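Local coordinates for inositol monophosphatase family protein (Staphylococcus aureus, PDB 5I3S) that hydrolyses inositol monophosphate, and perhaps related sugar phosphates, as an inositol monophosphatase (IMPase-II) of the FIG superfamily, at the interface of chains A and B. Residues are numbered along the deposited sequence; one frame, centred on the assembly and turned at random. Chains: chain A/B, Inositol monophosphatase family protein.

The interface of chains A and B. Residues chain A 149, 151, 194-195, 197; chain B 89, 93.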
loop_
_atom_site.group_PDB
_atom_site.type_symbol
_atom_site.label_atom_id
_atom_site.label_comp_id
_atom_site.label_asym_id
_atom_site.label_seq_id
_atom_site.Cartn_x
_atom_site.Cartn_y
_atom_site.Cartn_z
ATOM N N GLN A 149 -6.201 -13.082 12.718
ATOM C CA GLN A 149 -6.979 -11.861 12.485
ATOM C C GLN A 149 -6.121 -10.638 12.168
ATOM O O GLN A 149 -6.586 -9.526 12.269
ATOM C CB GLN A 149 -7.825 -11.519 13.744
ATOM C CG GLN A 149 -9.169 -12.227 13.795
ATOM C CD GLN A 149 -9.117 -13.474 14.655
ATOM O OE1 GLN A 149 -8.751 -13.410 15.846
ATOM N NE2 GLN A 149 -9.472 -14.626 14.066
ATOM N N ILE A 151 -3.516 -8.293 9.647
ATOM C CA ILE A 151 -2.919 -7.919 8.356
ATOM C C ILE A 151 -1.481 -7.554 8.585
ATOM O O ILE A 151 -1.194 -6.771 9.486
ATOM C CB ILE A 151 -3.540 -6.618 7.809
ATOM C CG1 ILE A 151 -5.071 -6.719 7.750
ATOM C CG2 ILE A 151 -3.006 -6.324 6.408
ATOM C CD1 ILE A 151 -5.695 -5.444 7.186
ATOM N N GLY A 194 -1.559 1.285 14.063
ATOM C CA GLY A 194 -2.548 0.212 14.009
ATOM C C GLY A 194 -3.085 -0.118 12.636
ATOM O O GLY A 194 -3.962 -0.962 12.526
ATOM N N ASN A 195 -2.549 0.505 11.578
ATOM C CA ASN A 195 -2.951 0.177 10.215
ATOM C C ASN A 195 -2.456 -1.194 9.725
ATOM O O ASN A 195 -3.081 -1.804 8.841
ATOM C CB ASN A 195 -2.535 1.287 9.234
ATOM C CG ASN A 195 -3.610 2.354 9.087
ATOM O OD1 ASN A 195 -4.541 2.473 9.934
ATOM N ND2 ASN A 195 -3.514 3.140 8.007
ATOM N N GLU A 197 -0.782 -4.847 11.690
ATOM C CA GLU A 197 -0.483 -5.485 12.950
ATOM C C GLU A 197 0.933 -5.929 12.970
ATOM O O GLU A 197 1.522 -5.975 14.041
ATOM C CB GLU A 197 -1.412 -6.678 13.264
ATOM C CG GLU A 197 -2.808 -6.302 13.780
ATOM C CD GLU A 197 -3.825 -5.917 12.720
ATOM O OE1 GLU A 197 -3.588 -6.020 11.495
ATOM O OE2 GLU A 197 -4.932 -5.537 13.120
ATOM N N LEU B 89 -11.524 -5.674 4.536
ATOM C CA LEU B 89 -10.458 -5.809 5.549
ATOM C C LEU B 89 -9.796 -4.493 5.881
ATOM O O LEU B 89 -9.463 -4.240 7.062
ATOM C CB LEU B 89 -9.347 -6.796 5.144
ATOM C CG LEU B 89 -9.684 -8.238 5.489
ATOM C CD1 LEU B 89 -8.536 -9.128 5.009
ATOM C CD2 LEU B 89 -9.948 -8.416 7.002
ATOM N N HIS B 93 -9.676 -2.824 9.677
ATOM C CA HIS B 93 -8.352 -2.694 10.352
ATOM C C HIS B 93 -7.739 -1.313 10.252
ATOM O O HIS B 93 -6.939 -0.929 11.071
ATOM C CB HIS B 93 -7.362 -3.731 9.812
ATOM C CG HIS B 93 -7.699 -5.132 10.227
ATOM N ND1 HIS B 93 -7.120 -5.739 11.315
ATOM C CD2 HIS B 93 -8.611 -6.010 9.757
ATOM C CE1 HIS B 93 -7.622 -6.953 11.461
ATOM N NE2 HIS B 93 -8.524 -7.145 10.525
HETATM O O HOH W 1 -5.995 1.390 12.278
#
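B:His93 packs against A:Glu197 and A:Ile151 of the partner chain, with 73 Å² of its surface hidden, and its imidazole makes a direct polar link. ND1 donates a hydrogen bond to the carboxylate oxygen OE2 of A:Glu197 at 2.8 Å, with an angle of 149° at the hydrogen. The acceptor lies close to the ring plane and is met on its syn side, although carboxylate and imidazole planes stand 83° apart. The bond favours the modelled ring orientation, in which ND1 rather than a ring carbon faces the carboxylate. The other carboxylate oxygen, OE1, takes the backbone N-H of A:Ile151 at 2.9 Å, the donor arriving from above the carboxylate plane. Two bonds, one to each oxygen, should restrict rotation of the carboxylate; a bend at chi2 (81°) turns it towards the imidazole. The carbonyl O of A:Gln149 also approaches the ring carbon CE1, but too closely to be trusted, and the contact is doubtful.

Apolar contact comes from A:Ile151, whose CG1 lies over one face of the ring, towards its rim. The terminal CD1 packs 3.6 Å from CB of B:His93.

A water-mediated link joins backbone to side chain: water 1 lies 2.8 Å from the carbonyl O of B:His93 and 3.0 Å from the amide OD1 of A:Asn195.

B:His93 sits near the end of helix 88-94, packed against strand 151-153, the 3-10 helix 147-149 and the loop between helix 184-193 and strand 198-201. Two-fold symmetry repeats the patch with the chains exchanged, consistent with a dimer.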